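Local coordinates for T CELL surface glycoprotein CD4 (Rattus norvegicus, PDB 1CID) that probably acts as a T-cell co-receptor that recognises class II MHC molecules, represented here by its third and fourth immunoglobulin-like domains, at residues S126-K134 with S143-V151; A153-C161 with V169-V177. All blocks are in the same frame, centred on the assembly; numbering follows the deposited sequence.

From the N terminus, the chain first runs through domain 3, the earlier of the two domains present, before reaching either contact in domain 4. Interaction 1 then closes a loop between 126-134 and 143-151, tying the hairpin of strands 129-135 and 140-144 to strand 148-152 of the facing sheet. Only after it has closed does interaction 2 open: 169-177 returns antiparallel against 153-161 in the last hairpin of the chain. The two loops follow in series, neither nesting nor crossing. They nevertheless meet laterally, because strands 129-135 and 158-165 are neighbours in one four-stranded sheet: Lys134 O probably accepts a hydrogen bond from Gln160 N at 2.7 Å. Together, the contacts span that sheet from edge to edge.

Interaction 1 (S126-K134 with S143-V151); sequences SPKMRLILK and SRQEKVIQV
Leu131 and Arg144 exchange two backbone hydrogen bonds, Leu131 N to Arg144 O at 2.8 Å and Arg144 N to Leu131 O at 2.9 Å, which define an antiparallel hydrogen-bonded pair; Ile132 and Ser143 follow as the non-hydrogen-bonded pair. The side chain of Arg130 adds a second grip. Its CG sits between the backbone N and the carbonyl carbon (chi1 35°), and further bends at chi2 and chi3 fold the guanidinium back onto Ser143. There NH2 donates to Ser143 O at 3.2 Å, approaching from above the carbonyl plane, while NE makes a weak bond to Ser143 OG at 3.4 Å. The CB of Gln145 lies over one face of the guanidinium, off toward its rim. A lysine in place of Arg130 would probably lose the two-point hold on Ser143 and leave Gln145 without a flat group to cover. Nearby, one water donates to Glu146 O and, weakly, to Met129 O. Packing lies on the inner side, where Ile149 reaches in with CD1, 3.5 Å from Leu131 CB and 4.1 Å from Leu133 CB. Farther along, Leu133 CD1 rests 4.0 Å from Val151 CG2, the two side chains crossing at a slant. Leu131 also touches Cys119 of strand 116-122. Axes of 129-134 and 148-151 run only 20° from parallel and 7.4 Å apart at closest, without a bridge between them: after the hairpin with 140-144, the chain crosses to the opposite sheet, as expected of an immunoglobulin beta sandwich.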
ATOM      1  N   SER A 126      -6.828 -10.321  -3.598  1.00 45.18           N
ATOM      2  CA  SER A 126      -7.332 -11.527  -4.279  1.00 49.51           C
ATOM      3  C   SER A 126      -8.487 -12.096  -3.454  1.00 51.23           C
ATOM      4  O   SER A 126      -8.473 -11.822  -2.253  1.00 51.46           O
ATOM      5  CB  SER A 126      -6.351 -12.682  -4.239  1.00 51.51           C
ATOM      6  OG  SER A 126      -5.065 -12.684  -4.774  1.00 56.39           O
ATOM      7  N   PRO A 127      -9.365 -12.928  -3.947  1.00 54.18           N
ATOM      8  CA  PRO A 127     -10.458 -13.606  -3.214  1.00 54.48           C
ATOM      9  C   PRO A 127     -10.046 -14.965  -2.614  1.00 53.61           C
ATOM     10  O   PRO A 127     -10.842 -15.749  -2.066  1.00 52.38           O
ATOM     11  CB  PRO A 127     -11.557 -13.683  -4.276  1.00 55.65           C
ATOM     12  CG  PRO A 127     -10.700 -14.174  -5.465  1.00 56.88           C
ATOM     13  CD  PRO A 127      -9.427 -13.303  -5.383  1.00 55.84           C
ATOM     14  N   LYS A 128      -8.790 -15.322  -2.739  1.00 54.15           N
ATOM     15  CA  LYS A 128      -8.086 -16.446  -2.109  1.00 56.16           C
ATOM     16  C   LYS A 128      -7.131 -15.712  -1.103  1.00 55.73           C
ATOM     17  O   LYS A 128      -5.879 -15.819  -0.993  1.00 56.74           O
ATOM     18  CB  LYS A 128      -7.316 -17.331  -3.062  1.00 57.99           C
ATOM     19  CG  LYS A 128      -6.382 -16.468  -3.921  1.00 59.54           C
ATOM     20  CD  LYS A 128      -5.339 -17.332  -4.607  1.00 62.48           C
ATOM     21  CE  LYS A 128      -5.180 -16.792  -6.039  1.00 66.47           C
ATOM     22  NZ  LYS A 128      -6.474 -17.002  -6.789  1.00 69.15           N
ATOM     23  N   MET A 129      -7.758 -14.796  -0.359  1.00 53.44           N
ATOM     24  CA  MET A 129      -7.191 -13.895   0.664  1.00 51.07           C
ATOM     25  C   MET A 129      -8.196 -13.846   1.852  1.00 48.30           C
ATOM     26  O   MET A 129      -9.391 -13.560   1.564  1.00 51.01           O
ATOM     27  CB  MET A 129      -6.834 -12.458   0.245  1.00 52.52           C
ATOM     28  CG  MET A 129      -5.357 -12.349  -0.062  1.00 54.23           C
ATOM     29  SD  MET A 129      -4.854 -10.798  -0.912  1.00 57.33           S
ATOM     30  CE  MET A 129      -3.233 -11.409  -1.486  1.00 54.76           C
ATOM     31  N   ARG A 130      -7.655 -14.166   3.047  1.00 40.10           N
ATOM     32  CA  ARG A 130      -8.575 -14.142   4.200  1.00 32.87           C
ATOM     33  C   ARG A 130      -7.916 -13.371   5.322  1.00 28.07           C
ATOM     34  O   ARG A 130      -6.698 -13.286   5.205  1.00 29.73           O
ATOM     35  CB  ARG A 130      -9.024 -15.512   4.591  1.00 31.51           C
ATOM     36  CG  ARG A 130      -7.918 -16.527   4.388  1.00 29.22           C
ATOM     37  CD  ARG A 130      -8.472 -17.891   4.012  1.00 29.79           C
ATOM     38  NE  ARG A 130      -9.516 -18.261   4.921  1.00 28.82           N
ATOM     39  CZ  ARG A 130     -10.688 -18.815   4.818  1.00 32.41           C
ATOM     40  NH1 ARG A 130     -11.014 -19.199   3.611  1.00 33.74           N
ATOM     41  NH2 ARG A 130     -11.632 -19.011   5.772  1.00 37.13           N
ATOM     42  N   LEU A 131      -8.722 -12.890   6.201  1.00 22.86           N
ATOM     43  CA  LEU A 131      -8.272 -12.122   7.353  1.00 20.89           C
ATOM     44  C   LEU A 131      -8.430 -13.034   8.596  1.00 20.90           C
ATOM     45  O   LEU A 131      -9.364 -13.856   8.709  1.00 20.83           O
ATOM     46  CB  LEU A 131      -9.159 -10.913   7.426  1.00 20.71           C
ATOM     47  CG  LEU A 131      -8.818  -9.486   7.024  1.00 17.50           C
ATOM     48  CD1 LEU A 131      -9.858  -8.552   7.623  1.00 17.36           C
ATOM     49  CD2 LEU A 131      -7.407  -9.115   7.437  1.00 12.28           C
ATOM     50  N   ILE A 132      -7.467 -12.838   9.458  1.00 18.51           N
ATOM     51  CA  ILE A 132      -7.330 -13.671  10.634  1.00 17.97           C
ATOM     52  C   ILE A 132      -6.981 -12.853  11.850  1.00 18.29           C
ATOM     53  O   ILE A 132      -5.991 -12.121  11.807  1.00 19.01           O
ATOM     54  CB  ILE A 132      -6.159 -14.643  10.221  1.00 17.23           C
ATOM     55  CG1 ILE A 132      -6.540 -15.539   9.002  1.00 14.13           C
ATOM     56  CG2 ILE A 132      -5.624 -15.523  11.360  1.00 16.21           C
ATOM     57  CD1 ILE A 132      -5.136 -15.897   8.358  1.00 15.47           C
ATOM     58  N   LEU A 133      -7.728 -13.032  12.899  1.00 18.83           N
ATOM     59  CA  LEU A 133      -7.533 -12.415  14.222  1.00 18.36           C
ATOM     60  C   LEU A 133      -7.155 -13.624  15.097  1.00 21.17           C
ATOM     61  O   LEU A 133      -7.879 -14.602  15.126  1.00 22.26           O
ATOM     62  CB  LEU A 133      -8.747 -11.614  14.650  1.00 11.24           C
ATOM     63  CG  LEU A 133      -8.715 -10.099  14.543  1.00  7.92           C
ATOM     64  CD1 LEU A 133     -10.006  -9.569  14.990  1.00  7.28           C
ATOM     65  CD2 LEU A 133      -7.586  -9.519  15.376  1.00  3.31           C
ATOM     66  N   LYS A 134      -6.025 -13.705  15.708  1.00 23.02           N
ATOM     67  CA  LYS A 134      -5.359 -14.650  16.523  1.00 24.11           C
ATOM     68  C   LYS A 134      -4.845 -13.992  17.813  1.00 29.09           C
ATOM     69  O   LYS A 134      -4.730 -12.762  17.907  1.00 31.25           O
ATOM     70  CB  LYS A 134      -4.012 -14.912  15.939  1.00 21.22           C
ATOM     71  CG  LYS A 134      -3.699 -16.223  15.266  1.00 16.80           C
ATOM     72  CD  LYS A 134      -2.236 -16.114  15.680  1.00 15.51           C
ATOM     73  CE  LYS A 134      -1.410 -16.728  14.654  1.00 22.19           C
ATOM     74  NZ  LYS A 134      -1.742 -18.010  13.958  1.00 23.96           N
ATOM     75  N   SER A 143     -11.142 -16.624  11.066  1.00 24.46           N
ATOM     76  CA  SER A 143     -10.384 -16.690   9.798  1.00 25.71           C
ATOM     77  C   SER A 143     -11.562 -16.569   8.842  1.00 29.10           C
ATOM     78  O   SER A 143     -12.208 -17.524   8.494  1.00 29.89           O
ATOM     79  CB  SER A 143      -9.648 -17.875   9.475  1.00 23.49           C
ATOM     80  OG  SER A 143      -9.109 -18.356   8.311  1.00 25.01           O
ATOM     81  N   ARG A 144     -11.877 -15.346   8.532  1.00 35.25           N
ATOM     82  CA  ARG A 144     -13.031 -15.088   7.611  1.00 39.79           C
ATOM     83  C   ARG A 144     -12.419 -14.640   6.283  1.00 40.69           C
ATOM     84  O   ARG A 144     -11.308 -14.059   6.202  1.00 40.84           O
ATOM     85  CB  ARG A 144     -14.082 -14.128   8.191  1.00 43.55           C
ATOM     86  CG  ARG A 144     -15.248 -14.813   8.866  1.00 53.07           C
ATOM     87  CD  ARG A 144     -15.599 -14.567  10.284  1.00 60.11           C
ATOM     88  NE  ARG A 144     -16.050 -13.213  10.500  1.00 69.02           N
ATOM     89  CZ  ARG A 144     -16.461 -12.472  11.537  1.00 72.74           C
ATOM     90  NH1 ARG A 144     -16.521 -13.011  12.765  1.00 74.70           N
ATOM     91  NH2 ARG A 144     -16.851 -11.171  11.444  1.00 74.96           N
ATOM     92  N   GLN A 145     -13.184 -14.951   5.272  1.00 42.08           N
ATOM     93  CA  GLN A 145     -12.738 -14.558   3.910  1.00 44.38           C
ATOM     94  C   GLN A 145     -13.478 -13.337   3.355  1.00 44.33           C
ATOM     95  O   GLN A 145     -14.154 -13.268   2.314  1.00 46.72           O
ATOM     96  CB  GLN A 145     -12.942 -15.860   3.197  1.00 47.17           C
ATOM     97  CG  GLN A 145     -12.276 -15.907   1.851  1.00 49.72           C
ATOM     98  CD  GLN A 145     -12.609 -17.296   1.301  1.00 51.94           C
ATOM     99  OE1 GLN A 145     -11.625 -17.997   1.061  1.00 51.90           O
ATOM    100  NE2 GLN A 145     -13.890 -17.669   1.128  1.00 53.86           N
ATOM    101  N   GLU A 146     -13.320 -12.275   4.090  1.00 42.87           N
ATOM    102  CA  GLU A 146     -13.812 -10.950   4.010  1.00 42.55           C
ATOM    103  C   GLU A 146     -12.722  -9.912   4.260  1.00 41.44           C
ATOM    104  O   GLU A 146     -11.514 -10.207   4.341  1.00 40.62           O
ATOM    105  CB  GLU A 146     -14.898 -10.738   5.021  1.00 48.68           C
ATOM    106  CG  GLU A 146     -16.118 -11.627   5.013  1.00 59.92           C
ATOM    107  CD  GLU A 146     -16.829 -11.548   6.356  1.00 68.56           C
ATOM    108  OE1 GLU A 146     -16.366 -12.009   7.423  1.00 73.12           O
ATOM    109  OE2 GLU A 146     -17.941 -10.934   6.333  1.00 72.68           O
ATOM    110  N   LYS A 147     -13.234  -8.667   4.269  1.00 39.76           N
ATOM    111  CA  LYS A 147     -12.316  -7.522   4.367  1.00 38.43           C
ATOM    112  C   LYS A 147     -12.436  -6.840   5.707  1.00 37.74           C
ATOM    113  O   LYS A 147     -11.621  -5.940   6.013  1.00 37.55           O
ATOM    114  CB  LYS A 147     -12.509  -6.591   3.186  1.00 42.11           C
ATOM    115  CG  LYS A 147     -11.680  -6.755   1.905  1.00 43.65           C
ATOM    116  CD  LYS A 147     -11.815  -5.603   0.890  1.00 41.26           C
ATOM    117  CE  LYS A 147     -10.619  -5.736  -0.063  1.00 43.22           C
ATOM    118  NZ  LYS A 147     -10.427  -4.425  -0.745  1.00 42.67           N
ATOM    119  N   VAL A 148     -13.412  -7.266   6.479  1.00 36.65           N
ATOM    120  CA  VAL A 148     -13.411  -6.744   7.842  1.00 36.39           C
ATOM    121  C   VAL A 148     -13.914  -7.864   8.759  1.00 36.29           C
ATOM    122  O   VAL A 148     -15.082  -8.263   8.602  1.00 38.06           O
ATOM    123  CB  VAL A 148     -14.058  -5.403   7.869  1.00 36.14           C
ATOM    124  CG1 VAL A 148     -15.523  -5.437   7.571  1.00 39.04           C
ATOM    125  CG2 VAL A 148     -13.889  -4.839   9.280  1.00 39.29           C
ATOM    126  N   ILE A 149     -13.024  -8.371   9.625  1.00 34.65           N
ATOM    127  CA  ILE A 149     -13.479  -9.364  10.593  1.00 33.59           C
ATOM    128  C   ILE A 149     -13.528  -8.701  11.964  1.00 35.72           C
ATOM    129  O   ILE A 149     -12.768  -7.762  12.087  1.00 37.33           O
ATOM    130  CB  ILE A 149     -12.587 -10.594  10.626  1.00 29.72           C
ATOM    131  CG1 ILE A 149     -11.182 -10.083  10.919  1.00 28.26           C
ATOM    132  CG2 ILE A 149     -12.927 -11.177   9.256  1.00 28.42           C
ATOM    133  CD1 ILE A 149     -10.080 -11.157  10.794  1.00 32.27           C
ATOM    134  N   GLN A 150     -14.324  -9.252  12.827  1.00 38.61           N
ATOM    135  CA  GLN A 150     -14.545  -8.659  14.163  1.00 42.16           C
ATOM    136  C   GLN A 150     -14.444  -9.723  15.227  1.00 43.19           C
ATOM    137  O   GLN A 150     -14.692 -10.858  14.814  1.00 44.66           O
ATOM    138  CB  GLN A 150     -15.905  -7.965  14.049  1.00 43.95           C
ATOM    139  CG  GLN A 150     -16.377  -6.999  15.090  1.00 51.45           C
ATOM    140  CD  GLN A 150     -17.494  -7.645  15.899  1.00 58.97           C
ATOM    141  OE1 GLN A 150     -17.179  -8.563  16.705  1.00 63.10           O
ATOM    142  NE2 GLN A 150     -18.756  -7.239  15.661  1.00 60.32           N
ATOM    143  N   VAL A 151     -14.089  -9.437  16.461  1.00 44.06           N
ATOM    144  CA  VAL A 151     -14.007 -10.399  17.556  1.00 43.69           C
ATOM    145  C   VAL A 151     -14.659  -9.736  18.798  1.00 44.93           C
ATOM    146  O   VAL A 151     -14.367  -8.658  19.281  1.00 44.43           O
ATOM    147  CB  VAL A 151     -12.683 -11.047  17.969  1.00 42.64           C
ATOM    148  CG1 VAL A 151     -12.546 -11.686  19.362  1.00 40.79           C
ATOM    149  CG2 VAL A 151     -12.295 -12.143  16.968  1.00 43.82           C
TER
HETATM  150  O   HOH W   1      -9.235 -10.659   2.106  1.00 50.12           O

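Interaction 2 (A153-C161 with V169-V177); sequences APEAGVWQC and VKMDSKIQV
In Trp159 and Val177 the facing groups both lie beside their own backbone N: the Trp159 CG, opposite its carbonyl carbon (chi1 -83°), and the Val177 CG2. The indole's CD1 lies against Val177 CG2, at a modelled 3.2 Å that is too short to be taken literally, with the methyl oblique to the ring. The other Val177 branch, CG1, reaches Pro154 CG at 3.8 Å, the two side chains crossing at about a right angle. Two further contacts fix the rotation of the indole: NE1 donates to Glu155 O at 2.9 Å, nearly straight (170° at the hydrogen) and in the ring plane, and Pro154 CB covers one face near the rim. Backbone pairing carries the rest, with Val177 N to Gly157 O at 2.8 Å and Ser173 N to Cys161 O at 2.9 Å among the bonds, whereas Ile175 N to Trp159 O is weak. Strands 158-165 and 168-176 form the final hairpin of the immunoglobulin fold, and Cys161 carries its characteristic intersheet disulfide, to Cys119. Trp159, Cys161, Ser173 and Ile175 share the face turned to the opposite sheet; Ile175 CG2 packs 4.0 Å from Trp159 CB. Gly157 precedes the strand with a phi of 137°, a backbone shape in which a CB would strike the preceding carbonyl O. On the other face, the bent chain of Lys174 runs over Gln160, its CD 3.9 Å from Gln160 CB, and CD also touches Val158 CG1; its ammonium group continues to a salt bridge with Glu136. Ser173 OG and Ser8 OG share a hydrogen bond, which links this strand to the preceding immunoglobulin-like domain.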
ATOM      1  N   ALA A 153     -15.672  -9.643  22.484  1.00 45.46           N
ATOM      2  CA  ALA A 153     -15.051  -9.531  23.788  1.00 45.07           C
ATOM      3  C   ALA A 153     -13.740 -10.308  23.863  1.00 43.36           C
ATOM      4  O   ALA A 153     -13.612 -11.349  24.527  1.00 46.32           O
ATOM      5  CB  ALA A 153     -15.984  -9.957  24.919  1.00 46.03           C
ATOM      6  N   PRO A 154     -12.753  -9.763  23.212  1.00 39.68           N
ATOM      7  CA  PRO A 154     -11.433 -10.361  23.227  1.00 38.35           C
ATOM      8  C   PRO A 154     -10.840 -10.500  24.615  1.00 37.68           C
ATOM      9  O   PRO A 154     -10.977  -9.583  25.440  1.00 38.50           O
ATOM     10  CB  PRO A 154     -10.642  -9.320  22.471  1.00 38.80           C
ATOM     11  CG  PRO A 154     -11.418  -8.043  22.802  1.00 39.02           C
ATOM     12  CD  PRO A 154     -12.838  -8.505  22.465  1.00 39.37           C
ATOM     13  N   GLU A 155     -10.167 -11.587  24.859  1.00 35.85           N
ATOM     14  CA  GLU A 155      -9.443 -11.801  26.079  1.00 36.63           C
ATOM     15  C   GLU A 155      -8.353 -10.769  26.088  1.00 37.88           C
ATOM     16  O   GLU A 155      -7.821 -10.499  25.025  1.00 40.88           O
ATOM     17  CB  GLU A 155      -8.754 -13.182  26.078  1.00 37.43           C
ATOM     18  CG  GLU A 155      -9.962 -14.089  26.488  1.00 41.42           C
ATOM     19  CD  GLU A 155     -10.383 -14.692  25.184  1.00 44.24           C
ATOM     20  OE1 GLU A 155      -9.472 -15.542  25.023  1.00 45.57           O
ATOM     21  OE2 GLU A 155     -11.311 -14.376  24.464  1.00 47.16           O
ATOM     22  N   ALA A 156      -7.945 -10.152  27.160  1.00 38.49           N
ATOM     23  CA  ALA A 156      -6.854  -9.197  27.252  1.00 35.34           C
ATOM     24  C   ALA A 156      -5.615  -9.910  26.705  1.00 36.22           C
ATOM     25  O   ALA A 156      -5.622 -11.147  26.883  1.00 37.32           O
ATOM     26  CB  ALA A 156      -6.560  -8.963  28.695  1.00 31.76           C
ATOM     27  N   GLY A 157      -4.680  -9.105  26.159  1.00 37.31           N
ATOM     28  CA  GLY A 157      -3.415  -9.692  25.584  1.00 35.59           C
ATOM     29  C   GLY A 157      -2.935  -9.132  24.233  1.00 33.39           C
ATOM     30  O   GLY A 157      -3.437  -8.065  23.794  1.00 35.82           O
ATOM     31  N   VAL A 158      -2.007  -9.790  23.548  1.00 30.14           N
ATOM     32  CA  VAL A 158      -1.529  -9.229  22.293  1.00 26.44           C
ATOM     33  C   VAL A 158      -2.381  -9.933  21.290  1.00 26.44           C
ATOM     34  O   VAL A 158      -2.160 -11.144  21.317  1.00 24.49           O
ATOM     35  CB  VAL A 158      -0.045  -9.559  22.172  1.00 25.93           C
ATOM     36  CG1 VAL A 158       0.461  -9.216  20.802  1.00 30.28           C
ATOM     37  CG2 VAL A 158       0.844  -8.785  23.138  1.00 26.64           C
ATOM     38  N   TRP A 159      -3.171  -9.240  20.540  1.00 27.08           N
ATOM     39  CA  TRP A 159      -3.851 -10.039  19.482  1.00 26.47           C
ATOM     40  C   TRP A 159      -3.040  -9.880  18.194  1.00 24.07           C
ATOM     41  O   TRP A 159      -2.336  -8.865  18.159  1.00 24.61           O
ATOM     42  CB  TRP A 159      -5.227  -9.519  19.252  1.00 28.79           C
ATOM     43  CG  TRP A 159      -6.077 -10.132  20.291  1.00 33.45           C
ATOM     44  CD1 TRP A 159      -6.067  -9.783  21.599  1.00 34.95           C
ATOM     45  CD2 TRP A 159      -7.039 -11.181  20.123  1.00 36.26           C
ATOM     46  NE1 TRP A 159      -6.990 -10.574  22.251  1.00 37.14           N
ATOM     47  CE2 TRP A 159      -7.615 -11.409  21.397  1.00 36.74           C
ATOM     48  CE3 TRP A 159      -7.503 -11.930  19.062  1.00 36.56           C
ATOM     49  CZ2 TRP A 159      -8.638 -12.296  21.630  1.00 37.82           C
ATOM     50  CZ3 TRP A 159      -8.513 -12.851  19.317  1.00 39.43           C
ATOM     51  CH2 TRP A 159      -9.079 -13.066  20.557  1.00 38.37           C
ATOM     52  N   GLN A 160      -3.153 -10.692  17.209  1.00 20.67           N
ATOM     53  CA  GLN A 160      -2.340 -10.256  16.034  1.00 20.84           C
ATOM     54  C   GLN A 160      -3.297 -10.175  14.884  1.00 21.79           C
ATOM     55  O   GLN A 160      -4.337 -10.872  15.023  1.00 23.16           O
ATOM     56  CB  GLN A 160      -1.206 -11.209  16.090  1.00 19.27           C
ATOM     57  CG  GLN A 160      -0.541 -11.226  14.743  1.00 22.55           C
ATOM     58  CD  GLN A 160       0.585 -12.231  14.776  1.00 25.43           C
ATOM     59  OE1 GLN A 160       0.516 -13.397  15.146  1.00 30.19           O
ATOM     60  NE2 GLN A 160       1.756 -11.790  14.357  1.00 27.66           N
ATOM     61  N   CYS A 161      -3.141  -9.383  13.823  1.00 21.61           N
ATOM     62  CA  CYS A 161      -4.151  -9.526  12.727  1.00 21.58           C
ATOM     63  C   CYS A 161      -3.392  -9.920  11.458  1.00 20.98           C
ATOM     64  O   CYS A 161      -2.318  -9.325  11.176  1.00 23.89           O
ATOM     65  CB  CYS A 161      -5.150  -8.389  12.597  1.00 21.97           C
ATOM     66  SG  CYS A 161      -6.129  -8.674  11.063  1.00 27.17           S
ATOM     67  N   VAL A 169       1.405 -15.430   3.916  1.00 38.28           N
ATOM     68  CA  VAL A 169       0.911 -14.352   4.793  1.00 35.96           C
ATOM     69  C   VAL A 169       1.579 -13.121   4.158  1.00 33.21           C
ATOM     70  O   VAL A 169       2.805 -13.198   4.173  1.00 31.85           O
ATOM     71  CB  VAL A 169       1.048 -14.642   6.287  1.00 35.83           C
ATOM     72  CG1 VAL A 169       1.172 -13.417   7.137  1.00 34.41           C
ATOM     73  CG2 VAL A 169      -0.118 -15.434   6.899  1.00 34.16           C
ATOM     74  N   LYS A 170       0.667 -12.272   3.744  1.00 29.33           N
ATOM     75  CA  LYS A 170       1.128 -11.053   3.118  1.00 24.92           C
ATOM     76  C   LYS A 170       1.561 -10.076   4.126  1.00 23.20           C
ATOM     77  O   LYS A 170       2.470  -9.264   3.940  1.00 25.83           O
ATOM     78  CB  LYS A 170      -0.051 -10.560   2.318  1.00 26.33           C
ATOM     79  CG  LYS A 170      -0.503 -11.585   1.280  1.00 32.65           C
ATOM     80  CD  LYS A 170       0.577 -11.909   0.233  1.00 37.97           C
ATOM     81  CE  LYS A 170       0.059 -12.679  -0.971  1.00 42.53           C
ATOM     82  NZ  LYS A 170       1.131 -13.313  -1.825  1.00 43.69           N
ATOM     83  N   MET A 171       0.871 -10.027   5.240  1.00 22.56           N
ATOM     84  CA  MET A 171       1.201  -9.084   6.358  1.00 20.63           C
ATOM     85  C   MET A 171       0.405  -9.397   7.638  1.00 20.60           C
ATOM     86  O   MET A 171      -0.530 -10.213   7.502  1.00 19.26           O
ATOM     87  CB  MET A 171       0.993  -7.624   6.065  1.00 19.13           C
ATOM     88  CG  MET A 171      -0.431  -7.419   5.619  1.00 14.94           C
ATOM     89  SD  MET A 171      -0.710  -5.633   6.014  1.00 20.39           S
ATOM     90  CE  MET A 171      -2.282  -5.687   5.168  1.00 15.94           C
ATOM     91  N   ASP A 172       0.879  -8.695   8.656  1.00 21.06           N
ATOM     92  CA  ASP A 172       0.297  -8.777  10.003  1.00 22.53           C
ATOM     93  C   ASP A 172       0.457  -7.460  10.773  1.00 20.75           C
ATOM     94  O   ASP A 172       1.289  -6.643  10.500  1.00 22.84           O
ATOM     95  CB  ASP A 172       0.898  -9.832  10.902  1.00 25.27           C
ATOM     96  CG  ASP A 172       2.309  -9.597  11.381  1.00 27.81           C
ATOM     97  OD1 ASP A 172       3.355 -10.012  10.783  1.00 33.15           O
ATOM     98  OD2 ASP A 172       2.343  -8.998  12.481  1.00 29.02           O
ATOM     99  N   SER A 173      -0.277  -7.321  11.813  1.00 20.59           N
ATOM    100  CA  SER A 173      -0.260  -6.175  12.694  1.00 22.96           C
ATOM    101  C   SER A 173      -0.774  -6.569  14.093  1.00 24.83           C
ATOM    102  O   SER A 173      -1.763  -7.357  14.159  1.00 25.78           O
ATOM    103  CB  SER A 173      -1.222  -5.327  11.895  1.00 25.86           C
ATOM    104  OG  SER A 173      -1.025  -4.006  12.349  1.00 32.71           O
ATOM    105  N   LYS A 174      -0.141  -6.104  15.183  1.00 23.44           N
ATOM    106  CA  LYS A 174      -0.460  -6.355  16.538  1.00 22.46           C
ATOM    107  C   LYS A 174      -0.974  -5.081  17.232  1.00 23.53           C
ATOM    108  O   LYS A 174      -0.607  -3.942  16.998  1.00 22.15           O
ATOM    109  CB  LYS A 174       0.666  -6.612  17.514  1.00 26.55           C
ATOM    110  CG  LYS A 174       1.919  -7.314  17.041  1.00 29.00           C
ATOM    111  CD  LYS A 174       1.686  -8.796  16.999  1.00 28.75           C
ATOM    112  CE  LYS A 174       3.034  -9.467  16.847  1.00 32.07           C
ATOM    113  NZ  LYS A 174       3.781  -9.146  18.097  1.00 39.42           N
ATOM    114  N   ILE A 175      -1.770  -5.473  18.181  1.00 26.06           N
ATOM    115  CA  ILE A 175      -2.483  -4.706  19.170  1.00 25.56           C
ATOM    116  C   ILE A 175      -2.547  -5.479  20.522  1.00 26.88           C
ATOM    117  O   ILE A 175      -2.739  -6.721  20.699  1.00 25.95           O
ATOM    118  CB  ILE A 175      -3.872  -4.397  18.553  1.00 24.07           C
ATOM    119  CG1 ILE A 175      -4.449  -3.306  19.518  1.00 24.77           C
ATOM    120  CG2 ILE A 175      -4.760  -5.641  18.331  1.00 21.79           C
ATOM    121  CD1 ILE A 175      -5.772  -2.732  18.918  1.00 25.62           C
ATOM    122  N   GLN A 176      -2.320  -4.605  21.507  1.00 25.45           N
ATOM    123  CA  GLN A 176      -2.418  -4.968  22.922  1.00 26.11           C
ATOM    124  C   GLN A 176      -3.863  -4.512  23.254  1.00 27.05           C
ATOM    125  O   GLN A 176      -4.306  -3.312  23.177  1.00 26.09           O
ATOM    126  CB  GLN A 176      -1.360  -4.400  23.834  1.00 27.35           C
ATOM    127  CG  GLN A 176      -1.852  -4.108  25.219  1.00 28.94           C
ATOM    128  CD  GLN A 176      -0.997  -3.649  26.327  1.00 29.26           C
ATOM    129  OE1 GLN A 176      -0.748  -2.485  26.571  1.00 32.14           O
ATOM    130  NE2 GLN A 176      -0.569  -4.648  27.096  1.00 33.76           N
ATOM    131  N   VAL A 177      -4.634  -5.510  23.663  1.00 27.61           N
ATOM    132  CA  VAL A 177      -6.036  -5.251  24.105  1.00 26.48           C
ATOM    133  C   VAL A 177      -5.919  -5.167  25.636  1.00 25.31           C
ATOM    134  O   VAL A 177      -6.939  -4.457  25.756  1.00 26.91           O
ATOM    135  CB  VAL A 177      -6.975  -6.364  23.634  1.00 27.45           C
ATOM    136  CG1 VAL A 177      -8.421  -6.059  23.959  1.00 23.77           C
ATOM    137  CG2 VAL A 177      -6.808  -6.699  22.157  1.00 25.22           C
ATOM    138  OXT VAL A 177      -5.188  -4.587  26.581  1.00 20.00           O
TER